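Local coordinates for trehalose synthase regulatory protein (Candida albicans, PDB 5HUS) that probably acts as a regulatory subunit of the trehalose synthase complex, its C-terminal domain having a trehalose-phosphatase-like fold of the HAD clan, at residues I23-E28 against E299-L304; G55-L60 against P90-I95. All blocks are in the same frame, centred on the assembly; numbering follows the deposited sequence.

Contact 1. Residues I23-E28 against E299-L304; sequences IILALE and ELLCIL
Leu-25 sends its isopropyl fork from the strand against one methyl of Leu-304 on the helix. The two side chains meet tip to tip. Leu-304 CD1 faces both prongs of the fork. It lies 3.7 Å from Leu-25 CD2 and 4.0 Å from Leu-25 CD1. Leu-25 CG stands opposite the carbonyl carbon (chi1 -54°). With chi2 extended at 180°, CD1 continues the line of the chain, and the whole side chain reaches out from the strand. The same CD1 grazes Leu-301, with Leu-25 CD1 4.3 Å from Leu-301 CD2. Further along the strand, Leu-27 CD2 meets Leu-300 CD2 at 4.3 Å. Unlike Leu-301 and Leu-304, Leu-300 has its CG opposite the backbone N (chi1 173°), and its CD2 reaches Leu-27.

No hydrogen bond crosses the contact. It is held by methyl packing between buried residues, and Leu-25 with Leu-304 is its tightest point. Strand 20-26 is hydrogen-bonded through its backbone to strands 69-74 and 243-250. Phe-11 of helix 8-15 also packs on Leu-304.

The pattern is that of an alpha/beta Rossmann-like core, with the C-terminal helix 297-304 laid over one face of the mixed, largely parallel main sheet. In HAD phosphatases the end of the equivalent strand carries the Asp-x-Asp motif. The matching positions here are probably Ala-26, Leu-27 and Glu-28, which is consistent with a regulatory rather than a phosphatase role for this domain.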
ATOM      1  N   ILE A  23       0.711  11.314   6.072  1.00 17.27           N
ATOM      2  CA  ILE A  23       1.697  10.880   5.096  1.00 16.21           C
ATOM      3  C   ILE A  23       1.674   9.370   4.998  1.00 23.13           C
ATOM      4  O   ILE A  23       1.811   8.680   6.004  1.00 20.06           O
ATOM      5  CB  ILE A  23       3.112  11.364   5.467  1.00 20.46           C
ATOM      6  CG1 ILE A  23       3.154  12.901   5.445  1.00 20.16           C
ATOM      7  CG2 ILE A  23       4.143  10.775   4.523  1.00 23.87           C
ATOM      8  CD1 ILE A  23       4.444  13.510   5.960  1.00 23.23           C
ATOM      9  N   ILE A  24       1.461   8.865   3.790  1.00 20.49           N
ATOM     10  CA  ILE A  24       1.394   7.425   3.566  1.00 16.63           C
ATOM     11  C   ILE A  24       2.501   7.028   2.608  1.00 18.28           C
ATOM     12  O   ILE A  24       2.563   7.515   1.477  1.00 18.62           O
ATOM     13  CB  ILE A  24       0.008   7.009   3.014  1.00 17.69           C
ATOM     14  CG1 ILE A  24      -1.065   7.307   4.067  1.00 22.16           C
ATOM     15  CG2 ILE A  24       0.001   5.529   2.628  1.00 17.31           C
ATOM     16  CD1 ILE A  24      -2.470   7.226   3.558  1.00 40.04           C
ATOM     17  N   LEU A  25       3.406   6.176   3.090  1.00 15.57           N
ATOM     18  CA  LEU A  25       4.575   5.779   2.316  1.00 14.98           C
ATOM     19  C   LEU A  25       4.498   4.306   1.930  1.00 16.62           C
ATOM     20  O   LEU A  25       4.561   3.429   2.795  1.00 19.04           O
ATOM     21  CB  LEU A  25       5.855   6.046   3.112  1.00 20.33           C
ATOM     22  CG  LEU A  25       6.014   7.477   3.642  1.00 19.73           C
ATOM     23  CD1 LEU A  25       7.325   7.634   4.427  1.00 20.49           C
ATOM     24  CD2 LEU A  25       5.948   8.461   2.485  1.00 19.52           C
ATOM     25  N   ALA A  26       4.352   4.043   0.633  1.00 15.59           N
ATOM     26  CA  ALA A  26       4.366   2.672   0.120  1.00 18.29           C
ATOM     27  C   ALA A  26       5.793   2.303  -0.222  1.00 24.67           C
ATOM     28  O   ALA A  26       6.283   2.618  -1.304  1.00 22.15           O
ATOM     29  CB  ALA A  26       3.456   2.532  -1.102  1.00 17.10           C
ATOM     30  N   LEU A  27       6.461   1.645   0.716  1.00 18.40           N
ATOM     31  CA  LEU A  27       7.881   1.337   0.582  1.00 19.92           C
ATOM     32  C   LEU A  27       8.135  -0.148   0.761  1.00 22.94           C
ATOM     33  O   LEU A  27       7.413  -0.827   1.489  1.00 24.32           O
ATOM     34  CB  LEU A  27       8.698   2.121   1.609  1.00 23.09           C
ATOM     35  CG  LEU A  27       8.570   3.641   1.615  1.00 25.21           C
ATOM     36  CD1 LEU A  27       9.331   4.237   2.783  1.00 34.64           C
ATOM     37  CD2 LEU A  27       9.065   4.217   0.297  1.00 31.30           C
ATOM     38  N   GLU A  28       9.168  -0.645   0.092  1.00 25.58           N
ATOM     39  CA  GLU A  28       9.615  -2.015   0.294  1.00 21.44           C
ATOM     40  C   GLU A  28      10.544  -2.048   1.502  1.00 26.21           C
ATOM     41  O   GLU A  28      11.649  -1.516   1.454  1.00 27.82           O
ATOM     42  CB  GLU A  28      10.331  -2.539  -0.951  1.00 29.42           C
ATOM     43  CG  GLU A  28       9.460  -2.592  -2.193  1.00 38.83           C
ATOM     44  CD  GLU A  28       8.567  -3.820  -2.230  1.00 64.38           C
ATOM     45  OE1 GLU A  28       9.095  -4.934  -2.441  1.00 63.66           O
ATOM     46  OE2 GLU A  28       7.340  -3.673  -2.049  1.00 57.59           O
ATOM     47  N   GLU A 299      16.698  10.280  -0.927  1.00 27.06           N
ATOM     48  CA  GLU A 299      16.320  11.623  -1.325  1.00 23.76           C
ATOM     49  C   GLU A 299      14.892  11.926  -0.885  1.00 24.47           C
ATOM     50  O   GLU A 299      14.602  13.019  -0.390  1.00 25.90           O
ATOM     51  CB  GLU A 299      16.454  11.805  -2.836  1.00 26.78           C
ATOM     52  CG  GLU A 299      16.208  13.242  -3.279  1.00 35.69           C
ATOM     53  CD  GLU A 299      16.261  13.409  -4.779  1.00 56.25           C
ATOM     54  OE1 GLU A 299      16.201  12.386  -5.497  1.00 52.44           O
ATOM     55  OE2 GLU A 299      16.363  14.566  -5.241  1.00 51.26           O
ATOM     56  N   LEU A 300      14.010  10.947  -1.063  1.00 27.34           N
ATOM     57  CA  LEU A 300      12.624  11.080  -0.636  1.00 20.96           C
ATOM     58  C   LEU A 300      12.540  11.363   0.860  1.00 23.27           C
ATOM     59  O   LEU A 300      11.883  12.309   1.280  1.00 24.78           O
ATOM     60  CB  LEU A 300      11.837   9.813  -0.972  1.00 24.91           C
ATOM     61  CG  LEU A 300      10.408   9.733  -0.434  1.00 24.84           C
ATOM     62  CD1 LEU A 300       9.524  10.762  -1.111  1.00 29.22           C
ATOM     63  CD2 LEU A 300       9.842   8.327  -0.624  1.00 26.51           C
ATOM     64  N   LEU A 301      13.212  10.537   1.658  1.00 25.01           N
ATOM     65  CA  LEU A 301      13.115  10.650   3.110  1.00 26.32           C
ATOM     66  C   LEU A 301      13.782  11.930   3.624  1.00 24.92           C
ATOM     67  O   LEU A 301      13.321  12.534   4.592  1.00 24.90           O
ATOM     68  CB  LEU A 301      13.719   9.414   3.786  1.00 23.23           C
ATOM     69  CG  LEU A 301      13.030   8.088   3.444  1.00 25.28           C
ATOM     70  CD1 LEU A 301      13.639   6.917   4.207  1.00 29.10           C
ATOM     71  CD2 LEU A 301      11.534   8.179   3.706  1.00 21.68           C
ATOM     72  N   CYS A 302      14.857  12.351   2.970  1.00 29.38           N
ATOM     73  CA  CYS A 302      15.544  13.574   3.378  1.00 27.50           C
ATOM     74  C   CYS A 302      14.655  14.800   3.181  1.00 28.00           C
ATOM     75  O   CYS A 302      14.649  15.717   4.004  1.00 31.50           O
ATOM     76  CB  CYS A 302      16.856  13.731   2.612  1.00 35.01           C
ATOM     77  SG  CYS A 302      18.179  12.669   3.243  1.00 56.93           S
ATOM     78  N   ILE A 303      13.885  14.801   2.100  1.00 27.21           N
ATOM     79  CA  ILE A 303      12.932  15.875   1.856  1.00 28.31           C
ATOM     80  C   ILE A 303      11.805  15.842   2.889  1.00 27.99           C
ATOM     81  O   ILE A 303      11.459  16.871   3.469  1.00 24.24           O
ATOM     82  CB  ILE A 303      12.338  15.791   0.438  1.00 27.29           C
ATOM     83  CG1 ILE A 303      13.415  16.103  -0.604  1.00 32.31           C
ATOM     84  CG2 ILE A 303      11.169  16.757   0.295  1.00 29.83           C
ATOM     85  CD1 ILE A 303      13.007  15.781  -2.030  1.00 29.56           C
ATOM     86  N   LEU A 304      11.246  14.658   3.132  1.00 26.38           N
ATOM     87  CA  LEU A 304      10.154  14.522   4.095  1.00 27.18           C
ATOM     88  C   LEU A 304      10.581  14.847   5.524  1.00 31.47           C
ATOM     89  O   LEU A 304       9.749  15.184   6.365  1.00 28.68           O
ATOM     90  CB  LEU A 304       9.571  13.104   4.057  1.00 25.78           C
ATOM     91  CG  LEU A 304       8.934  12.629   2.756  1.00 24.69           C
ATOM     92  CD1 LEU A 304       8.449  11.192   2.942  1.00 21.81           C
ATOM     93  CD2 LEU A 304       7.792  13.537   2.337  1.00 31.70           C
TER

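Contact 2. Residues G55-L60 against P90-I95; sequences GLVRLL and PQIGLI
The side-chain amide of Gln-91 is the one flat group between the two segments, and Val-57 CG1 approaches it beyond the nitrogen end. This methyl is 3.7 Å from Gln-91 NE2. It sits about 39° out of the amide plane, so it neither lies squarely over a face nor reaches the group in plane. The two side chains cross at about a right angle. A bend at chi2 (87°) swings the Gln-91 amide round to the helix.

Deeper in, Ile-92 points the end of its longer branch at the helix. Ile-92 CD1 is 3.5 Å from Val-57 CG2. It is also 3.9 Å from Leu-56 CD2, in a direction roughly perpendicular to the first. One methyl therefore touches two successive residues of the helix. Val-57 divides its work between its branches: CG1, opposite the backbone N (chi1 179°), goes to Gln-91, and CG2 to Ile-92. Leu-56 and Ile-92 cross at a slant, and Phe-86 of helix 79-86 touches both of them. Tyr-89 also packs on Val-57.

Helix 53-59 is thus laid against Gln-91 and Ile-92, just ahead of Gly-93. Strand 93-96 is placed in the main sheet by backbone bonds from Gly-93 and Ile-95 to strand 69-74 and its end.

No hydrogen bond or ion pair joins the two segments. The inner part is buried hydrocarbon packing, while Gln-91 is partly exposed, at the outer side of the contact. Its amide meets a methyl here, so the pairing is a van der Waals contact, not a polar bond.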
ATOM      1  N   GLY A  55      16.429   2.272   9.638  1.00 27.45           N
ATOM      2  CA  GLY A  55      16.836   3.311   8.712  1.00 33.45           C
ATOM      3  C   GLY A  55      15.704   4.264   8.380  1.00 29.89           C
ATOM      4  O   GLY A  55      15.892   5.477   8.328  1.00 32.33           O
ATOM      5  N   LEU A  56      14.521   3.702   8.157  1.00 30.49           N
ATOM      6  CA  LEU A  56      13.321   4.483   7.874  1.00 27.63           C
ATOM      7  C   LEU A  56      12.997   5.442   9.011  1.00 24.40           C
ATOM      8  O   LEU A  56      12.735   6.621   8.784  1.00 27.70           O
ATOM      9  CB  LEU A  56      12.131   3.550   7.625  1.00 29.08           C
ATOM     10  CG  LEU A  56      10.770   4.225   7.462  1.00 25.15           C
ATOM     11  CD1 LEU A  56      10.782   5.133   6.239  1.00 29.40           C
ATOM     12  CD2 LEU A  56       9.658   3.187   7.367  1.00 28.26           C
ATOM     13  N   VAL A  57      13.023   4.927  10.238  1.00 27.97           N
ATOM     14  CA  VAL A  57      12.691   5.723  11.412  1.00 31.89           C
ATOM     15  C   VAL A  57      13.742   6.802  11.641  1.00 32.21           C
ATOM     16  O   VAL A  57      13.411   7.961  11.892  1.00 33.57           O
ATOM     17  CB  VAL A  57      12.577   4.850  12.677  1.00 33.03           C
ATOM     18  CG1 VAL A  57      12.257   5.710  13.889  1.00 42.86           C
ATOM     19  CG2 VAL A  57      11.519   3.774  12.494  1.00 36.04           C
ATOM     20  N   ARG A  58      15.009   6.409  11.550  1.00 31.74           N
ATOM     21  CA  ARG A  58      16.118   7.348  11.714  1.00 35.08           C
ATOM     22  C   ARG A  58      16.026   8.485  10.708  1.00 35.27           C
ATOM     23  O   ARG A  58      16.105   9.660  11.074  1.00 34.13           O
ATOM     24  CB  ARG A  58      17.461   6.626  11.569  1.00 34.02           C
ATOM     25  CG  ARG A  58      18.675   7.548  11.568  1.00 46.34           C
ATOM     26  CD  ARG A  58      19.994   6.770  11.575  1.00 45.00           C
ATOM     27  NE  ARG A  58      20.218   6.014  10.344  1.00 40.33           N
ATOM     28  CZ  ARG A  58      20.034   4.702  10.226  1.00 45.37           C
ATOM     29  NH1 ARG A  58      19.628   3.987  11.266  1.00 40.75           N
ATOM     30  NH2 ARG A  58      20.264   4.100   9.065  1.00 50.33           N
ATOM     31  N   LEU A  59      15.836   8.135   9.441  1.00 26.83           N
ATOM     32  CA  LEU A  59      15.815   9.135   8.379  1.00 29.35           C
ATOM     33  C   LEU A  59      14.577  10.027   8.426  1.00 30.59           C
ATOM     34  O   LEU A  59      14.538  11.061   7.764  1.00 31.81           O
ATOM     35  CB  LEU A  59      15.920   8.460   7.012  1.00 32.57           C
ATOM     36  CG  LEU A  59      17.313   7.938   6.647  1.00 29.16           C
ATOM     37  CD1 LEU A  59      17.289   7.274   5.282  1.00 33.69           C
ATOM     38  CD2 LEU A  59      18.341   9.064   6.683  1.00 35.52           C
ATOM     39  N   LEU A  60      13.578   9.637   9.217  1.00 28.17           N
ATOM     40  CA  LEU A  60      12.371  10.444   9.392  1.00 25.37           C
ATOM     41  C   LEU A  60      12.157  10.849  10.849  1.00 32.00           C
ATOM     42  O   LEU A  60      11.025  11.094  11.261  1.00 37.08           O
ATOM     43  CB  LEU A  60      11.134   9.685   8.898  1.00 25.69           C
ATOM     44  CG  LEU A  60      11.044   9.323   7.417  1.00 27.92           C
ATOM     45  CD1 LEU A  60       9.795   8.486   7.148  1.00 28.89           C
ATOM     46  CD2 LEU A  60      11.039  10.575   6.564  1.00 23.86           C
ATOM     47  N   PRO A  90       6.807   2.399  17.673  1.00 29.24           N
ATOM     48  CA  PRO A  90       5.362   2.629  17.636  1.00 31.74           C
ATOM     49  C   PRO A  90       4.977   3.961  16.991  1.00 25.52           C
ATOM     50  O   PRO A  90       3.783   4.178  16.775  1.00 28.59           O
ATOM     51  CB  PRO A  90       4.970   2.605  19.118  1.00 27.64           C
ATOM     52  CG  PRO A  90       6.199   3.053  19.827  1.00 34.32           C
ATOM     53  CD  PRO A  90       7.340   2.461  19.046  1.00 33.26           C
ATOM     54  N   GLN A  91       5.947   4.825  16.681  1.00 25.27           N
ATOM     55  CA  GLN A  91       5.644   6.122  16.064  1.00 30.48           C
ATOM     56  C   GLN A  91       5.091   5.978  14.654  1.00 25.67           C
ATOM     57  O   GLN A  91       4.469   6.900  14.135  1.00 25.88           O
ATOM     58  CB  GLN A  91       6.878   7.029  15.987  1.00 30.84           C
ATOM     59  CG  GLN A  91       7.789   7.044  17.193  1.00 52.10           C
ATOM     60  CD  GLN A  91       8.822   5.948  17.127  1.00 28.97           C
ATOM     61  OE1 GLN A  91       8.517   4.802  17.393  1.00 32.92           O
ATOM     62  NE2 GLN A  91      10.053   6.298  16.763  1.00 37.97           N
ATOM     63  N   ILE A  92       5.359   4.837  14.029  1.00 24.54           N
ATOM     64  CA  ILE A  92       4.984   4.597  12.640  1.00 22.69           C
ATOM     65  C   ILE A  92       3.689   3.784  12.541  1.00 21.61           C
ATOM     66  O   ILE A  92       3.600   2.672  13.065  1.00 21.10           O
ATOM     67  CB  ILE A  92       6.105   3.841  11.882  1.00 23.75           C
ATOM     68  CG1 ILE A  92       7.423   4.626  11.939  1.00 32.62           C
ATOM     69  CG2 ILE A  92       5.701   3.558  10.439  1.00 28.81           C
ATOM     70  CD1 ILE A  92       8.417   4.198  10.893  1.00 48.38           C
ATOM     71  N   GLY A  93       2.686   4.335  11.868  1.00 20.95           N
ATOM     72  CA  GLY A  93       1.476   3.580  11.604  1.00 16.64           C
ATOM     73  C   GLY A  93       1.756   2.499  10.577  1.00 16.60           C
ATOM     74  O   GLY A  93       2.639   2.649   9.720  1.00 16.33           O
ATOM     75  N   LEU A  94       1.022   1.395  10.668  1.00 19.58           N
ATOM     76  CA  LEU A  94       1.244   0.272   9.768  1.00 19.12           C
ATOM     77  C   LEU A  94      -0.009  -0.130   9.015  1.00 18.45           C
ATOM     78  O   LEU A  94      -1.100  -0.231   9.592  1.00 21.47           O
ATOM     79  CB  LEU A  94       1.776  -0.939  10.548  1.00 18.20           C
ATOM     80  CG  LEU A  94       3.066  -0.698  11.349  1.00 18.80           C
ATOM     81  CD1 LEU A  94       3.341  -1.866  12.301  1.00 22.61           C
ATOM     82  CD2 LEU A  94       4.253  -0.457  10.432  1.00 19.14           C
ATOM     83  N   ILE A  95       0.154  -0.373   7.720  1.00 16.60           N
ATOM     84  CA  ILE A  95      -0.911  -0.950   6.908  1.00 15.04           C
ATOM     85  C   ILE A  95      -0.338  -2.215   6.267  1.00 19.80           C
ATOM     86  O   ILE A  95       0.604  -2.138   5.480  1.00 17.87           O
ATOM     87  CB  ILE A  95      -1.421   0.034   5.838  1.00 18.01           C
ATOM     88  CG1 ILE A  95      -1.858   1.350   6.482  1.00 21.22           C
ATOM     89  CG2 ILE A  95      -2.602  -0.566   5.101  1.00 16.46           C
ATOM     90  CD1 ILE A  95      -2.094   2.467   5.476  1.00 19.74           C
TER

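Overall arrangement
Contacts 1 and 2 lie side by side, with centres about 10 Å apart, and they touch. Leu-60 is the main bridge: Leu-60 CD1 is 3.8 Å from Leu-25 CD1, and Leu-60 CD2 is 3.9 Å from Leu-304 CB. Leu-59 CD1 adds a contact of 3.8 Å with Leu-301 CD1. Helices 53-59 and 297-304 are therefore neighbours, and both contacts reach the same main sheet, whose strand 69-74 runs between strands 20-26 and 93-96. Contact 2 is nested inside the long chain loop that contact 1 closes. Residues 26-28 probably mark the position of the HAD phosphatase site.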